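Diaminobutyrate-pyruvate transaminase and L-2,4-diaminobutyrate decarboxylase (Vibrio parahaemolyticus, PDB 2QMA) probably combines pyridoxal phosphate-dependent transaminase and L-2,4-diaminobutyrate decarboxylase activities in one protein, this chain being its C-terminal decarboxylase domain. Local coordinates at residues Ser57-Lys62 with Ala92-Phe97. Residues are numbered along the deposited sequence; the frame is centred on the assembly and turned at random.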
ATOM      1  N   SER A  57      17.927  -7.031 -19.065  1.00 19.95           N
ATOM      2  CA  SER A  57      18.983  -7.967 -19.400  1.00 20.98           C
ATOM      3  C   SER A  57      18.802  -8.644 -20.777  1.00 21.50           C
ATOM      4  O   SER A  57      19.770  -9.171 -21.345  1.00 22.06           O
ATOM      5  CB  SER A  57      19.072  -9.015 -18.293  1.00 19.53           C
ATOM      6  OG  SER A  57      18.018  -9.954 -18.439  1.00 18.22           O
ATOM      7  N   GLY A  58      17.567  -8.655 -21.292  1.00 21.74           N
ATOM      8  CA  GLY A  58      17.241  -9.334 -22.544  1.00 22.13           C
ATOM      9  C   GLY A  58      17.039 -10.852 -22.435  1.00 22.68           C
ATOM     10  O   GLY A  58      16.741 -11.519 -23.446  1.00 21.87           O
HETATM   11  N   MSE A  59      17.182 -11.396 -21.221  1.00 21.69           N
HETATM   12  CA  MSE A  59      16.903 -12.813 -20.961  1.00 22.38           C
HETATM   13  C   MSE A  59      15.527 -13.196 -21.491  1.00 22.25           C
HETATM   14  O   MSE A  59      14.592 -12.416 -21.391  1.00 22.25           O
HETATM   15  CB  MSE A  59      16.985 -13.113 -19.460  1.00 20.91           C
HETATM   16  CG  MSE A  59      16.629 -14.543 -19.123  1.00 23.51           C
HETATM   17 SE   MSE A  59      17.109 -14.985 -17.312  0.70 22.66          SE
HETATM   18  CE  MSE A  59      19.010 -15.239 -17.574  1.00 24.91           C
ATOM     19  N   ASP A  60      15.425 -14.379 -22.081  1.00 23.13           N
ATOM     20  CA  ASP A  60      14.147 -14.911 -22.533  1.00 24.11           C
ATOM     21  C   ASP A  60      13.176 -14.945 -21.340  1.00 24.56           C
ATOM     22  O   ASP A  60      13.533 -15.470 -20.284  1.00 24.27           O
ATOM     23  CB  ASP A  60      14.360 -16.324 -23.101  1.00 25.08           C
ATOM     24  CG  ASP A  60      13.069 -16.979 -23.571  1.00 26.37           C
ATOM     25  OD1 ASP A  60      12.357 -16.395 -24.425  1.00 33.33           O
ATOM     26  OD2 ASP A  60      12.768 -18.084 -23.091  1.00 27.82           O
ATOM     27  N   PRO A  61      11.987 -14.319 -21.480  1.00 25.49           N
ATOM     28  CA  PRO A  61      11.090 -14.311 -20.329  1.00 25.50           C
ATOM     29  C   PRO A  61      10.688 -15.731 -19.896  1.00 25.57           C
ATOM     30  O   PRO A  61      10.591 -15.999 -18.695  1.00 24.14           O
ATOM     31  CB  PRO A  61       9.906 -13.495 -20.834  1.00 26.37           C
ATOM     32  CG  PRO A  61      10.513 -12.551 -21.857  1.00 26.82           C
ATOM     33  CD  PRO A  61      11.397 -13.536 -22.591  1.00 25.70           C
ATOM     34  N   LYS A  62      10.515 -16.649 -20.849  1.00 25.18           N
ATOM     35  CA  LYS A  62      10.182 -18.031 -20.468  1.00 26.10           C
ATOM     36  C   LYS A  62      11.262 -18.692 -19.591  1.00 25.29           C
ATOM     37  O   LYS A  62      10.929 -19.348 -18.604  1.00 25.94           O
ATOM     38  CB  LYS A  62       9.816 -18.906 -21.670  1.00 26.43           C
ATOM     39  CG  LYS A  62       8.899 -20.089 -21.275  1.00 29.37           C
ATOM     40  CD  LYS A  62       9.235 -21.372 -22.023  1.00 32.95           C
ATOM     41  CE  LYS A  62       8.584 -22.591 -21.374  1.00 31.54           C
ATOM     42  NZ  LYS A  62       9.539 -23.717 -21.293  1.00 32.71           N
ATOM     43  N   ALA A  92      17.294  -9.488  -9.290  1.00 17.51           N
ATOM     44  CA  ALA A  92      17.776  -8.112  -9.464  1.00 17.77           C
ATOM     45  C   ALA A  92      18.425  -7.935 -10.822  1.00 17.44           C
ATOM     46  O   ALA A  92      18.121  -6.979 -11.538  1.00 17.43           O
ATOM     47  CB  ALA A  92      18.749  -7.727  -8.330  1.00 17.38           C
ATOM     48  N   LYS A  93      19.353  -8.839 -11.165  1.00 17.86           N
ATOM     49  CA  LYS A  93      20.042  -8.776 -12.453  1.00 19.12           C
ATOM     50  C   LYS A  93      19.074  -8.709 -13.658  1.00 17.46           C
ATOM     51  O   LYS A  93      19.433  -8.137 -14.695  1.00 17.84           O
ATOM     52  CB  LYS A  93      21.002  -9.969 -12.596  1.00 18.26           C
ATOM     53  CG  LYS A  93      21.898  -9.914 -13.797  1.00 21.85           C
ATOM     54  CD  LYS A  93      22.956 -11.045 -13.755  1.00 22.64           C
ATOM     55  CE  LYS A  93      23.971 -10.895 -14.884  1.00 28.63           C
ATOM     56  NZ  LYS A  93      24.725 -12.170 -15.149  1.00 31.79           N
ATOM     57  N   ASN A  94      17.892  -9.319 -13.523  1.00 16.63           N
ATOM     58  CA  ASN A  94      16.914  -9.402 -14.613  1.00 16.87           C
ATOM     59  C   ASN A  94      15.691  -8.481 -14.470  1.00 16.78           C
ATOM     60  O   ASN A  94      14.655  -8.718 -15.096  1.00 17.86           O
ATOM     61  CB  ASN A  94      16.470 -10.840 -14.818  1.00 16.70           C
ATOM     62  CG  ASN A  94      17.622 -11.759 -15.269  1.00 17.07           C
ATOM     63  OD1 ASN A  94      18.271 -11.503 -16.287  1.00 16.80           O
ATOM     64  ND2 ASN A  94      17.890 -12.798 -14.490  1.00 14.28           N
ATOM     65  N   ALA A  95      15.828  -7.450 -13.647  1.00 16.57           N
ATOM     66  CA  ALA A  95      14.767  -6.466 -13.379  1.00 17.33           C
ATOM     67  C   ALA A  95      14.752  -5.360 -14.456  1.00 17.63           C
ATOM     68  O   ALA A  95      15.594  -5.331 -15.347  1.00 17.27           O
ATOM     69  CB  ALA A  95      14.978  -5.871 -12.016  1.00 16.05           C
ATOM     70  N   ILE A  96      13.793  -4.449 -14.359  1.00 18.05           N
ATOM     71  CA  ILE A  96      13.752  -3.316 -15.267  1.00 17.37           C
ATOM     72  C   ILE A  96      14.465  -2.162 -14.552  1.00 18.05           C
ATOM     73  O   ILE A  96      14.009  -1.711 -13.482  1.00 17.45           O
ATOM     74  CB  ILE A  96      12.243  -2.925 -15.603  1.00 18.16           C
ATOM     75  CG1 ILE A  96      11.461  -4.071 -16.307  1.00 17.26           C
ATOM     76  CG2 ILE A  96      12.197  -1.573 -16.351  1.00 18.90           C
ATOM     77  CD1 ILE A  96      11.883  -4.359 -17.816  1.00 16.98           C
ATOM     78  N   PHE A  97      15.575  -1.679 -15.129  1.00 17.19           N
ATOM     79  CA  PHE A  97      16.356  -0.630 -14.492  1.00 16.49           C
ATOM     80  C   PHE A  97      15.957   0.792 -14.883  1.00 17.53           C
ATOM     81  O   PHE A  97      16.371   1.314 -15.938  1.00 15.97           O
ATOM     82  CB  PHE A  97      17.853  -0.899 -14.669  1.00 16.92           C
ATOM     83  CG  PHE A  97      18.310  -2.083 -13.877  1.00 16.11           C
ATOM     84  CD1 PHE A  97      18.767  -1.916 -12.566  1.00 18.55           C
ATOM     85  CD2 PHE A  97      18.235  -3.363 -14.413  1.00 14.58           C
ATOM     86  CE1 PHE A  97      19.164  -3.013 -11.797  1.00 15.48           C
ATOM     87  CE2 PHE A  97      18.623  -4.462 -13.644  1.00 16.09           C
ATOM     88  CZ  PHE A  97      19.073  -4.259 -12.317  1.00 15.95           C
TER
HETATM   89  O   HOH W   1      17.796  -6.479 -16.232  1.00 24.17           O
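The hydroxyl of Ser-57 is gripped from two directions: OG donates to Asn-94 OD1 at 2.7 Å and accepts from the backbone N of Met-59 at 3.2 Å, with a nearly straight N-H...O angle of 165°. The donated bond lies in the plane of the amide and meets a lone pair of OD1, at 137° to the C=O. Because OG sits between the backbone N and the carbonyl carbon (chi1 77°), it can close an ST turn with the amide two residues on; serine suits the place because one short hydroxyl can accept and donate together. Gly-58, at the bend, has a positive phi that glycine tolerates easily. At the other end of the Asn-94 amide, ND2 bonds to Leu-90 O near the end of helix 80-92, which fixes which way round the group is turned; asparagine suits because one flat group offers both acceptor and donor. The side chain of selenomethionine Met-59 runs at a slant past that of Asn-94, SE 3.7 Å from ND2, and Leu-64 of helix 61-69 touches both. The contact joins the turn leading into helix 61-69, which Asp-60 N-caps through Ala-63 N, to the type I turn Ala-92 to Ala-95 that follows helix 80-92, within the N-terminal helical part of the chain. A water bridges the two backbones, donating to Lys-93 O (2.8 Å) and Ala-95 O (2.6 Å) and accepting weakly from Ser-57 N. At the dimer interface, Asn-94 O bonds to Ser-136 OG and Ile-96 O to Gln-127 NE2, both of the second subunit.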